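Transcriptional regulatory protein RcsB (Salmonella typhimurium, PDB 5O8Z) probably serves as the DNA-binding response regulator of the Rcs two-component system, controlling transcription of many genes with or without its partner RcsA. Local coordinates at residues I8-P13 and I54-M59; A50-T55 and S82-T87; E155-R160 and L175-K180. All coordinates share one frame; numbering follows the deposited sequence.

Contact 1. Residues I8-P13 and I54-M59. With MG (magnesium ion), chain F; BEF (beryllium trifluoride ion), chain E.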
ATOM      1  N   ILE B   8      -0.717 -13.197  12.578  1.00 32.56           N
ATOM      2  CA  ILE B   8      -0.417 -12.256  11.508  1.00 32.26           C
ATOM      3  C   ILE B   8      -1.683 -11.943  10.751  1.00 31.04           C
ATOM      4  O   ILE B   8      -2.461 -12.840  10.439  1.00 33.03           O
ATOM      5  CB  ILE B   8       0.591 -12.844  10.530  1.00 34.18           C
ATOM      6  CG1 ILE B   8       1.871 -13.269  11.249  1.00 36.62           C
ATOM      7  CG2 ILE B   8       0.951 -11.805   9.484  1.00 34.92           C
ATOM      8  CD1 ILE B   8       2.745 -14.203  10.409  1.00 38.60           C
ATOM      9  N   ALA B   9      -1.878 -10.676  10.413  1.00 29.57           N
ATOM     10  CA  ALA B   9      -3.030 -10.272   9.631  1.00 29.21           C
ATOM     11  C   ALA B   9      -2.641  -9.267   8.557  1.00 27.29           C
ATOM     12  O   ALA B   9      -2.076  -8.230   8.870  1.00 26.73           O
ATOM     13  CB  ALA B   9      -4.105  -9.683  10.537  1.00 29.38           C
ATOM     14  N   ASP B  10      -2.951  -9.584   7.305  1.00 27.01           N
ATOM     15  CA  ASP B  10      -2.774  -8.667   6.175  1.00 26.37           C
ATOM     16  C   ASP B  10      -3.659  -9.132   5.041  1.00 26.55           C
ATOM     17  O   ASP B  10      -3.772 -10.337   4.839  1.00 27.74           O
ATOM     18  CB  ASP B  10      -1.311  -8.657   5.724  1.00 26.49           C
ATOM     19  CG  ASP B  10      -0.968  -7.452   4.824  1.00 26.97           C
ATOM     20  OD1 ASP B  10      -1.498  -7.392   3.683  1.00 27.55           O
ATOM     21  OD2 ASP B  10      -0.143  -6.574   5.240  1.00 26.03           O
ATOM     22  N   ASP B  11      -4.246  -8.197   4.285  1.00 25.58           N
ATOM     23  CA  ASP B  11      -5.090  -8.563   3.140  1.00 26.51           C
ATOM     24  C   ASP B  11      -4.346  -8.998   1.865  1.00 27.16           C
ATOM     25  O   ASP B  11      -4.986  -9.376   0.888  1.00 27.18           O
ATOM     26  CB  ASP B  11      -6.143  -7.482   2.815  1.00 26.92           C
ATOM     27  CG  ASP B  11      -5.549  -6.138   2.444  1.00 26.57           C
ATOM     28  OD1 ASP B  11      -4.529  -5.748   3.047  1.00 26.81           O
ATOM     29  OD2 ASP B  11      -6.128  -5.438   1.585  1.00 27.45           O
ATOM     30  N   HIS B  12      -3.010  -8.934   1.870  1.00 26.31           N
ATOM     31  CA  HIS B  12      -2.205  -9.372   0.744  1.00 27.31           C
ATOM     32  C   HIS B  12      -1.459 -10.646   1.107  1.00 27.34           C
ATOM     33  O   HIS B  12      -0.528 -10.588   1.908  1.00 27.00           O
ATOM     34  CB  HIS B  12      -1.182  -8.293   0.387  1.00 26.85           C
ATOM     35  CG  HIS B  12      -1.785  -7.042  -0.144  1.00 26.91           C
ATOM     36  ND1 HIS B  12      -1.109  -5.845  -0.158  1.00 26.67           N
ATOM     37  CD2 HIS B  12      -2.999  -6.794  -0.685  1.00 27.75           C
ATOM     38  CE1 HIS B  12      -1.873  -4.915  -0.695  1.00 26.53           C
ATOM     39  NE2 HIS B  12      -3.026  -5.464  -1.024  1.00 27.31           N
ATOM     40  N   PRO B  13      -1.840 -11.795   0.523  1.00 29.00           N
ATOM     41  CA  PRO B  13      -1.175 -13.043   0.943  1.00 30.24           C
ATOM     42  C   PRO B  13       0.345 -13.071   0.713  1.00 31.37           C
ATOM     43  O   PRO B  13       1.040 -13.778   1.429  1.00 31.43           O
ATOM     44  CB  PRO B  13      -1.880 -14.110   0.106  1.00 31.99           C
ATOM     45  CG  PRO B  13      -3.248 -13.538  -0.117  1.00 31.65           C
ATOM     46  CD  PRO B  13      -3.023 -12.069  -0.311  1.00 30.31           C
ATOM     47  N   ILE B  54       0.697  -9.179  14.800  1.00 30.08           N
ATOM     48  CA  ILE B  54       1.353  -8.365  13.789  1.00 29.32           C
ATOM     49  C   ILE B  54       0.275  -8.080  12.762  1.00 29.13           C
ATOM     50  O   ILE B  54      -0.133  -8.993  12.046  1.00 28.80           O
ATOM     51  CB  ILE B  54       2.505  -9.132  13.102  1.00 29.90           C
ATOM     52  CG1 ILE B  54       3.550  -9.568  14.138  1.00 30.62           C
ATOM     53  CG2 ILE B  54       3.088  -8.283  11.974  1.00 28.90           C
ATOM     54  CD1 ILE B  54       4.608 -10.516  13.586  1.00 31.54           C
ATOM     55  N   THR B  55      -0.192  -6.834  12.698  1.00 29.22           N
ATOM     56  CA  THR B  55      -1.366  -6.502  11.886  1.00 29.62           C
ATOM     57  C   THR B  55      -1.161  -5.379  10.932  1.00 28.06           C
ATOM     58  O   THR B  55      -0.517  -4.396  11.218  1.00 27.27           O
ATOM     59  CB  THR B  55      -2.641  -6.185  12.711  1.00 32.00           C
ATOM     60  OG1 THR B  55      -3.790  -6.108  11.828  1.00 34.94           O
ATOM     61  CG2 THR B  55      -2.534  -4.870  13.506  1.00 32.03           C
ATOM     62  N   ASP B  56      -1.829  -5.533   9.806  1.00 28.01           N
ATOM     63  CA  ASP B  56      -1.961  -4.529   8.782  1.00 26.88           C
ATOM     64  C   ASP B  56      -3.018  -3.500   9.212  1.00 28.04           C
ATOM     65  O   ASP B  56      -3.815  -3.807  10.083  1.00 26.58           O
ATOM     66  CB  ASP B  56      -2.393  -5.254   7.513  1.00 27.04           C
ATOM     67  CG  ASP B  56      -2.336  -4.398   6.312  1.00 26.70           C
ATOM     68  OD1 ASP B  56      -1.568  -3.425   6.310  1.00 25.58           O
ATOM     69  OD2 ASP B  56      -3.052  -4.701   5.357  1.00 27.41           O
ATOM     70  N   LEU B  57      -2.991  -2.288   8.626  1.00 28.46           N
ATOM     71  CA  LEU B  57      -4.004  -1.253   8.876  1.00 30.18           C
ATOM     72  C   LEU B  57      -5.137  -1.280   7.856  1.00 31.24           C
ATOM     73  O   LEU B  57      -6.289  -1.216   8.257  1.00 31.29           O
ATOM     74  CB  LEU B  57      -3.412   0.174   8.885  1.00 30.80           C
ATOM     75  CG  LEU B  57      -2.604   0.667  10.091  1.00 31.60           C
ATOM     76  CD1 LEU B  57      -2.150   2.120   9.871  1.00 32.18           C
ATOM     77  CD2 LEU B  57      -3.369   0.575  11.406  1.00 32.51           C
ATOM     78  N   SER B  58      -4.825  -1.318   6.553  1.00 31.23           N
ATOM     79  CA  SER B  58      -5.867  -1.376   5.536  1.00 32.49           C
ATOM     80  C   SER B  58      -6.161  -2.814   5.191  1.00 31.54           C
ATOM     81  O   SER B  58      -5.320  -3.482   4.598  1.00 30.47           O
ATOM     82  CB  SER B  58      -5.519  -0.604   4.259  1.00 33.85           C
ATOM     83  OG  SER B  58      -5.168   0.731   4.562  1.00 36.73           O
ATOM     84  N   MET B  59      -7.355  -3.274   5.571  1.00 32.01           N
ATOM     85  CA  MET B  59      -7.865  -4.594   5.192  1.00 34.11           C
ATOM     86  C   MET B  59      -9.380  -4.576   5.057  1.00 33.45           C
ATOM     87  O   MET B  59     -10.040  -3.796   5.733  1.00 31.23           O
ATOM     88  CB  MET B  59      -7.584  -5.627   6.280  1.00 36.37           C
ATOM     89  CG  MET B  59      -6.155  -5.738   6.751  1.00 38.21           C
ATOM     90  SD  MET B  59      -5.979  -7.042   8.005  1.00 44.25           S
ATOM     91  CE  MET B  59      -7.406  -6.747   9.053  1.00 41.98           C
TER
HETATM   92 MG    MG F 302      -3.480  -3.945   3.466  1.00 32.31          MG
HETATM   93 BE   BEF E 301      -1.569  -2.067   5.067  1.00 27.59          BE
HETATM   94  F1  BEF E 301      -2.679  -2.222   4.088  1.00 27.39           F
HETATM   95  F2  BEF E 301      -1.897  -0.919   5.960  1.00 28.13           F
HETATM   96  F3  BEF E 301      -0.176  -1.936   4.555  1.00 26.76           F
HETATM   97  O   HOH W   1       0.619  -8.227   9.256  1.00 50.63           O
HETATM   98  O   HOH W   2      -1.850  -4.796   2.501  1.00 26.37           O
HETATM   99  O   HOH W   3      -4.209  -3.368   1.687  1.00 31.33           O
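Asp11, Asp56 and Ser58 meet around a magnesium ion at the C-terminal ends of two adjacent parallel strands, 4-9 and 52-55, a buried contact that holds the metal and beryllium trifluoride site of the receiver domain. The strands pair just before the site: Ala9 N donates to Ile54 O at 2.9 Å, and Ala9 O takes the N-H of Asp56. Beyond this the chains become loops and their acidic side chains converge. The metal is bound by Asp11 OD1 at 2.1 Å, by Asp56 OD2, by the backbone O of Ser58 and by two waters. CG of Asp11 sits between its backbone N and carbonyl carbon (chi1 61°), which swings the carboxylate over to the metal. The carboxylates of Asp10 and Asp56 are stacked with planes 4° apart, and Lys109 forms a salt bridge with Asp10. OD1 of Asp10 accepts from His12 N at 2.8 Å, closing an Asx turn, and also from a metal-bound water. On the face that carries Ala9 and Thr55, SD of Met59 lies 4.1 Å from CB of Ala9. OD1 of Asp56 is covalently bonded to BE of beryllium trifluoride at 1.8 Å, while Ser58 N donates to F2 at 3.0 Å. The trifluoride thus occupies the place of a phosphoryl group on Asp56, the predicted phosphorylation site; magnesium and Lys109, which also hydrogen-bonds the trifluoride, probably offset the gathered negative charge.

Contact 2. Residues A50-T55 and S82-T87. With BEF (beryllium trifluoride ion), chain E.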
ATOM      1  N   ALA B  50      -2.959 -16.308  21.731  1.00 52.50           N
ATOM      2  CA  ALA B  50      -1.958 -15.486  21.072  1.00 48.41           C
ATOM      3  C   ALA B  50      -1.364 -14.514  22.081  1.00 47.08           C
ATOM      4  O   ALA B  50      -2.060 -14.039  22.987  1.00 48.17           O
ATOM      5  CB  ALA B  50      -2.582 -14.746  19.907  1.00 46.51           C
ATOM      6  N   HIS B  51      -0.062 -14.268  21.951  1.00 45.18           N
ATOM      7  CA  HIS B  51       0.639 -13.287  22.779  1.00 44.84           C
ATOM      8  C   HIS B  51       0.871 -11.979  22.007  1.00 41.15           C
ATOM      9  O   HIS B  51       0.874 -10.907  22.592  1.00 40.43           O
ATOM     10  CB  HIS B  51       1.965 -13.857  23.313  1.00 46.76           C
ATOM     11  CG  HIS B  51       1.830 -15.209  23.957  1.00 50.07           C
ATOM     12  ND1 HIS B  51       0.670 -15.627  24.579  1.00 52.35           N
ATOM     13  CD2 HIS B  51       2.710 -16.230  24.086  1.00 51.84           C
ATOM     14  CE1 HIS B  51       0.839 -16.850  25.050  1.00 55.01           C
ATOM     15  NE2 HIS B  51       2.067 -17.240  24.760  1.00 55.42           N
ATOM     16  N   VAL B  52       1.049 -12.080  20.698  1.00 38.76           N
ATOM     17  CA  VAL B  52       1.337 -10.939  19.855  1.00 37.13           C
ATOM     18  C   VAL B  52       0.515 -10.988  18.562  1.00 34.57           C
ATOM     19  O   VAL B  52       0.308 -12.052  17.991  1.00 34.21           O
ATOM     20  CB  VAL B  52       2.848 -10.875  19.512  1.00 37.21           C
ATOM     21  CG1 VAL B  52       3.159  -9.626  18.712  1.00 35.97           C
ATOM     22  CG2 VAL B  52       3.682 -10.913  20.786  1.00 39.27           C
ATOM     23  N   LEU B  53       0.042  -9.821  18.135  1.00 32.82           N
ATOM     24  CA  LEU B  53      -0.583  -9.645  16.841  1.00 31.38           C
ATOM     25  C   LEU B  53       0.314  -8.722  15.992  1.00 29.79           C
ATOM     26  O   LEU B  53       0.643  -7.642  16.427  1.00 28.77           O
ATOM     27  CB  LEU B  53      -1.972  -9.017  17.007  1.00 31.36           C
ATOM     28  CG  LEU B  53      -2.669  -8.461  15.759  1.00 30.07           C
ATOM     29  CD1 LEU B  53      -2.882  -9.555  14.715  1.00 30.31           C
ATOM     30  CD2 LEU B  53      -3.994  -7.833  16.112  1.00 30.64           C
ATOM     31  N   ILE B  54       0.697  -9.179  14.800  1.00 30.08           N
ATOM     32  CA  ILE B  54       1.353  -8.365  13.789  1.00 29.32           C
ATOM     33  C   ILE B  54       0.275  -8.080  12.762  1.00 29.13           C
ATOM     34  O   ILE B  54      -0.133  -8.993  12.046  1.00 28.80           O
ATOM     35  CB  ILE B  54       2.505  -9.132  13.102  1.00 29.90           C
ATOM     36  CG1 ILE B  54       3.550  -9.568  14.138  1.00 30.62           C
ATOM     37  CG2 ILE B  54       3.088  -8.283  11.974  1.00 28.90           C
ATOM     38  CD1 ILE B  54       4.608 -10.516  13.586  1.00 31.54           C
ATOM     39  N   THR B  55      -0.192  -6.834  12.698  1.00 29.22           N
ATOM     40  CA  THR B  55      -1.366  -6.502  11.886  1.00 29.62           C
ATOM     41  C   THR B  55      -1.161  -5.379  10.932  1.00 28.06           C
ATOM     42  O   THR B  55      -0.517  -4.396  11.218  1.00 27.27           O
ATOM     43  CB  THR B  55      -2.641  -6.185  12.711  1.00 32.00           C
ATOM     44  OG1 THR B  55      -3.790  -6.108  11.828  1.00 34.94           O
ATOM     45  CG2 THR B  55      -2.534  -4.870  13.506  1.00 32.03           C
ATOM     46  N   SER B  82      -0.232  -8.130  22.805  1.00 38.23           N
ATOM     47  CA  SER B  82       0.690  -7.108  22.315  1.00 36.52           C
ATOM     48  C   SER B  82       0.458  -6.883  20.812  1.00 34.66           C
ATOM     49  O   SER B  82       0.200  -7.832  20.066  1.00 34.99           O
ATOM     50  CB  SER B  82       2.145  -7.486  22.633  1.00 36.60           C
ATOM     51  OG  SER B  82       2.338  -7.522  24.038  1.00 37.96           O
ATOM     52  N   ILE B  83       0.508  -5.625  20.376  1.00 32.99           N
ATOM     53  CA  ILE B  83       0.220  -5.297  18.992  1.00 30.97           C
ATOM     54  C   ILE B  83       1.417  -4.637  18.314  1.00 29.12           C
ATOM     55  O   ILE B  83       1.947  -3.652  18.815  1.00 28.72           O
ATOM     56  CB  ILE B  83      -1.032  -4.402  18.889  1.00 31.21           C
ATOM     57  CG1 ILE B  83      -2.246  -5.129  19.494  1.00 33.27           C
ATOM     58  CG2 ILE B  83      -1.297  -4.057  17.426  1.00 29.60           C
ATOM     59  CD1 ILE B  83      -3.520  -4.318  19.570  1.00 34.25           C
ATOM     60  N   ILE B  84       1.832  -5.185  17.173  1.00 27.97           N
ATOM     61  CA  ILE B  84       2.757  -4.486  16.269  1.00 27.46           C
ATOM     62  C   ILE B  84       2.057  -4.250  14.949  1.00 26.38           C
ATOM     63  O   ILE B  84       1.564  -5.182  14.320  1.00 25.78           O
ATOM     64  CB  ILE B  84       4.050  -5.277  15.992  1.00 27.66           C
ATOM     65  CG1 ILE B  84       4.788  -5.566  17.291  1.00 29.31           C
ATOM     66  CG2 ILE B  84       4.966  -4.519  15.039  1.00 26.74           C
ATOM     67  CD1 ILE B  84       5.747  -6.729  17.175  1.00 30.13           C
ATOM     68  N   VAL B  85       2.040  -2.997  14.511  1.00 26.34           N
ATOM     69  CA  VAL B  85       1.414  -2.646  13.242  1.00 25.64           C
ATOM     70  C   VAL B  85       2.487  -2.637  12.164  1.00 25.25           C
ATOM     71  O   VAL B  85       3.574  -2.073  12.370  1.00 24.49           O
ATOM     72  CB  VAL B  85       0.709  -1.287  13.338  1.00 26.48           C
ATOM     73  CG1 VAL B  85       0.313  -0.765  11.975  1.00 26.84           C
ATOM     74  CG2 VAL B  85      -0.500  -1.413  14.255  1.00 27.40           C
ATOM     75  N   LEU B  86       2.199  -3.320  11.055  1.00 24.50           N
ATOM     76  CA  LEU B  86       3.083  -3.359   9.884  1.00 24.71           C
ATOM     77  C   LEU B  86       2.236  -2.831   8.753  1.00 23.96           C
ATOM     78  O   LEU B  86       1.280  -3.488   8.344  1.00 22.93           O
ATOM     79  CB  LEU B  86       3.575  -4.781   9.597  1.00 25.98           C
ATOM     80  CG  LEU B  86       4.323  -5.029   8.278  1.00 27.96           C
ATOM     81  CD1 LEU B  86       5.647  -4.260   8.211  1.00 28.23           C
ATOM     82  CD2 LEU B  86       4.597  -6.514   8.103  1.00 29.50           C
ATOM     83  N   THR B  87       2.581  -1.648   8.249  1.00 24.38           N
ATOM     84  CA  THR B  87       1.732  -0.907   7.332  1.00 24.83           C
ATOM     85  C   THR B  87       2.530  -0.159   6.267  1.00 26.44           C
ATOM     86  O   THR B  87       3.639   0.264   6.503  1.00 25.94           O
ATOM     87  CB  THR B  87       0.838   0.102   8.110  1.00 24.94           C
ATOM     88  OG1 THR B  87      -0.108   0.715   7.223  1.00 24.26           O
ATOM     89  CG2 THR B  87       1.653   1.167   8.846  1.00 25.12           C
TER
HETATM   90 BE   BEF E 301      -1.569  -2.067   5.067  1.00 27.59          BE
HETATM   91  F1  BEF E 301      -2.679  -2.222   4.088  1.00 27.39           F
HETATM   92  F2  BEF E 301      -1.897  -0.919   5.960  1.00 28.13           F
HETATM   93  F3  BEF E 301      -0.176  -1.936   4.555  1.00 26.76           F
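Strands 52-55 and 82-87 run side by side in the middle of the receiver sheet, parallel, their segment axes 4.7 Å apart with 14° between their N-to-C directions. Five backbone bonds join segments 50-55 and 82-87, among them Leu53 N to Ser82 O and Ile84 N to Leu53 O, each 2.8 Å and close to straight. The dense part lies on the two faces of this pairing. On one, Val52 CG1 touches CD1 of Ile84 at 4.2 Å, and CG2 of Ile54 approaches CB of Leu86; Leu116, Leu120 and Leu123 of helix 115-124 pack over this face. Val52 CG1 is brought alongside Ser82 O by standing anti to the backbone N (chi1 -176°). On the other face Thr55 and Val85 run alongside each other in the same sense, with their CG2 atoms 4.1 Å apart, and CG2 of Ile83 reaches the same Thr55 methyl; Ile71 and Ile74 of helix 67-77 pack against this face. The N-terminal end is looser: His51, partly exposed, has its CB directed away from the partner strand and meets it through its O, which accepts from Ser82 N at 3.0 Å; Ser82 is itself partly exposed. At the far end Thr87 OG1 donates to F2 of beryllium trifluoride at 2.7 Å. Strand 52-55, helix 67-77 and strand 82-87 make a beta-alpha-beta unit of the CheY-like receiver fold, whose C-terminal strand ends lead into the beryllium trifluoride pocket.

Contact 3. Residues E155-R160 and L175-K180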
ATOM      1  N   GLU B 155     -16.692  19.721  13.867  1.00 36.08           N
ATOM      2  CA  GLU B 155     -15.578  19.308  13.002  1.00 35.44           C
ATOM      3  C   GLU B 155     -15.688  17.839  12.583  1.00 35.97           C
ATOM      4  O   GLU B 155     -15.517  17.506  11.407  1.00 35.42           O
ATOM      5  CB  GLU B 155     -14.251  19.554  13.708  1.00 34.63           C
ATOM      6  CG  GLU B 155     -13.883  21.026  13.797  1.00 35.40           C
ATOM      7  CD  GLU B 155     -12.696  21.330  14.696  1.00 35.89           C
ATOM      8  OE1 GLU B 155     -12.346  20.506  15.581  1.00 36.52           O
ATOM      9  OE2 GLU B 155     -12.111  22.422  14.545  1.00 36.53           O
ATOM     10  N   SER B 156     -15.969  16.967  13.550  1.00 37.31           N
ATOM     11  CA  SER B 156     -16.179  15.548  13.263  1.00 38.56           C
ATOM     12  C   SER B 156     -17.317  15.342  12.254  1.00 40.89           C
ATOM     13  O   SER B 156     -17.197  14.506  11.350  1.00 41.84           O
ATOM     14  CB  SER B 156     -16.442  14.770  14.547  1.00 38.99           C
ATOM     15  OG  SER B 156     -15.426  15.039  15.498  1.00 38.96           O
ATOM     16  N   GLU B 157     -18.386  16.124  12.399  1.00 42.82           N
ATOM     17  CA  GLU B 157     -19.563  16.075  11.515  1.00 45.04           C
ATOM     18  C   GLU B 157     -19.237  16.384  10.050  1.00 43.47           C
ATOM     19  O   GLU B 157     -19.640  15.652   9.167  1.00 42.56           O
ATOM     20  CB  GLU B 157     -20.641  17.051  12.017  1.00 48.67           C
ATOM     21  CG  GLU B 157     -22.080  16.685  11.683  1.00 51.63           C
ATOM     22  CD  GLU B 157     -23.082  17.350  12.625  1.00 55.56           C
ATOM     23  OE1 GLU B 157     -22.778  18.443  13.173  1.00 56.90           O
ATOM     24  OE2 GLU B 157     -24.181  16.776  12.833  1.00 59.00           O
ATOM     25  N   VAL B 158     -18.493  17.461   9.809  1.00 42.72           N
ATOM     26  CA  VAL B 158     -18.028  17.806   8.457  1.00 42.14           C
ATOM     27  C   VAL B 158     -17.108  16.693   7.870  1.00 42.22           C
ATOM     28  O   VAL B 158     -17.231  16.342   6.693  1.00 42.41           O
ATOM     29  CB  VAL B 158     -17.300  19.173   8.439  1.00 41.83           C
ATOM     30  CG1 VAL B 158     -16.700  19.447   7.080  1.00 41.62           C
ATOM     31  CG2 VAL B 158     -18.254  20.311   8.820  1.00 42.67           C
ATOM     32  N   LEU B 159     -16.212  16.147   8.694  1.00 40.91           N
ATOM     33  CA  LEU B 159     -15.220  15.184   8.216  1.00 42.13           C
ATOM     34  C   LEU B 159     -15.832  13.813   7.913  1.00 43.74           C
ATOM     35  O   LEU B 159     -15.466  13.199   6.910  1.00 43.87           O
ATOM     36  CB  LEU B 159     -14.016  15.079   9.165  1.00 40.86           C
ATOM     37  CG  LEU B 159     -12.771  15.875   8.723  1.00 41.45           C
ATOM     38  CD1 LEU B 159     -13.068  17.292   8.252  1.00 42.22           C
ATOM     39  CD2 LEU B 159     -11.735  15.898   9.847  1.00 41.13           C
ATOM     40  N   ARG B 160     -16.773  13.365   8.743  1.00 44.69           N
ATOM     41  CA  ARG B 160     -17.495  12.116   8.500  1.00 46.58           C
ATOM     42  C   ARG B 160     -18.194  12.099   7.140  1.00 49.26           C
ATOM     43  O   ARG B 160     -18.266  11.045   6.513  1.00 51.59           O
ATOM     44  CB  ARG B 160     -18.485  11.835   9.613  1.00 46.80           C
ATOM     45  N   LEU B 175     -25.774  19.971   5.940  1.00 53.53           N
ATOM     46  CA  LEU B 175     -25.779  20.394   7.348  1.00 52.09           C
ATOM     47  C   LEU B 175     -26.516  21.728   7.582  1.00 52.68           C
ATOM     48  O   LEU B 175     -26.721  22.128   8.728  1.00 52.09           O
ATOM     49  CB  LEU B 175     -24.340  20.471   7.871  1.00 49.98           C
ATOM     50  CG  LEU B 175     -23.503  19.182   7.728  1.00 48.91           C
ATOM     51  CD1 LEU B 175     -22.076  19.379   8.226  1.00 47.13           C
ATOM     52  CD2 LEU B 175     -24.150  17.987   8.421  1.00 49.05           C
ATOM     53  N   ASN B 176     -26.929  22.391   6.497  1.00 53.12           N
ATOM     54  CA  ASN B 176     -27.568  23.708   6.539  1.00 53.28           C
ATOM     55  C   ASN B 176     -26.638  24.771   7.149  1.00 52.51           C
ATOM     56  O   ASN B 176     -27.020  25.527   8.054  1.00 52.05           O
ATOM     57  CB  ASN B 176     -28.936  23.653   7.241  1.00 54.38           C
ATOM     58  CG  ASN B 176     -29.802  24.873   6.939  1.00 55.67           C
ATOM     59  OD1 ASN B 176     -29.425  25.734   6.140  1.00 55.53           O
ATOM     60  ND2 ASN B 176     -30.945  24.976   7.610  1.00 56.34           N
ATOM     61  N   ARG B 177     -25.410  24.799   6.629  1.00 51.96           N
ATOM     62  CA  ARG B 177     -24.382  25.762   7.030  1.00 51.79           C
ATOM     63  C   ARG B 177     -23.819  26.423   5.797  1.00 52.05           C
ATOM     64  O   ARG B 177     -23.827  25.831   4.734  1.00 53.32           O
ATOM     65  CB  ARG B 177     -23.231  25.070   7.759  1.00 49.79           C
ATOM     66  CG  ARG B 177     -23.506  24.752   9.209  1.00 49.60           C
ATOM     67  CD  ARG B 177     -22.395  23.885   9.784  1.00 47.88           C
ATOM     68  NE  ARG B 177     -22.916  22.938  10.767  1.00 47.64           N
ATOM     69  CZ  ARG B 177     -22.222  21.950  11.327  1.00 46.27           C
ATOM     70  NH1 ARG B 177     -20.931  21.759  11.041  1.00 43.83           N
ATOM     71  NH2 ARG B 177     -22.835  21.155  12.212  1.00 46.91           N
ATOM     72  N   SER B 178     -23.302  27.636   5.955  1.00 52.36           N
ATOM     73  CA  SER B 178     -22.624  28.321   4.862  1.00 52.93           C
ATOM     74  C   SER B 178     -21.326  27.584   4.440  1.00 52.30           C
ATOM     75  O   SER B 178     -20.780  26.750   5.182  1.00 50.76           O
ATOM     76  CB  SER B 178     -22.302  29.763   5.247  1.00 53.86           C
ATOM     77  OG  SER B 178     -21.180  29.826   6.102  1.00 53.00           O
ATOM     78  N   ILE B 179     -20.864  27.915   3.240  1.00 52.83           N
ATOM     79  CA  ILE B 179     -19.633  27.381   2.676  1.00 52.62           C
ATOM     80  C   ILE B 179     -18.449  27.849   3.514  1.00 51.47           C
ATOM     81  O   ILE B 179     -17.550  27.064   3.795  1.00 49.95           O
ATOM     82  CB  ILE B 179     -19.411  27.840   1.208  1.00 55.05           C
ATOM     83  CG1 ILE B 179     -20.553  27.384   0.281  1.00 56.52           C
ATOM     84  CG2 ILE B 179     -18.074  27.326   0.675  1.00 55.72           C
ATOM     85  CD1 ILE B 179     -20.689  25.888   0.112  1.00 55.69           C
ATOM     86  N   LYS B 180     -18.460  29.136   3.875  1.00 52.02           N
ATOM     87  CA  LYS B 180     -17.441  29.734   4.733  1.00 51.67           C
ATOM     88  C   LYS B 180     -17.316  28.970   6.040  1.00 49.35           C
ATOM     89  O   LYS B 180     -16.206  28.605   6.428  1.00 49.72           O
ATOM     90  CB  LYS B 180     -17.755  31.203   5.005  1.00 52.97           C
TER
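The guanidinium of Arg177 meets OE1 of Glu157 at its edge, while CD1 of Leu175, from Arg177's own segment, lies on one face, 3.9 Å above the plane and displaced toward the edge of the group. NH2 donates to Glu157 OE1 at 2.9 Å, a hydrogen bond within a salt bridge, bent to 135° at the hydrogen. The carboxylate does not lie flat against the guanidinium: the two planes are 68° apart, and NH2 comes from above the carboxylate plane, so a single N-H makes the link. NH1 is turned elsewhere and bonds to Gln185, while CG2 of Val158 comes within 3.8 Å of it at an oblique angle. Under the charged pair, Val158 CG2 also meets CD1 of Leu175 at 4.0 Å, and the other Leu175 methyl, CD2, lies against CG of Glu157, the two chains running past each other in opposite senses. Arg177 follows Asn176, the positive-phi residue of the Schellman motif ending helix 168-175; Ser178 N-caps helix 179-193 through OG to Thr181 N. The contact therefore joins helix 153-162 to the turn of the predicted LuxR-type helix-turn-helix, with Val158 also packing on Ile182 and Gln185 of helix 179-193.

Overall arrangement
Contacts 1 and 2 belong to the buried parallel sheet of the receiver domain and share strand 52-55, which pairs with strand 4-9 in one and with strand 82-87 in the other. Their centres are about 10 Å apart, and both reach the beryllium trifluoride. Chemistry changes along the shared strand: hydrophobic in contact 2, then acidic and metal-bound where contact 1 runs into the loops. Contact 3 stands apart in the DNA-binding domain, its centre about 33 Å from that of contact 1 and across the chain's centre. There a helix meets the turn between two others, partly exposed, through one surface salt bridge above a small apolar touch.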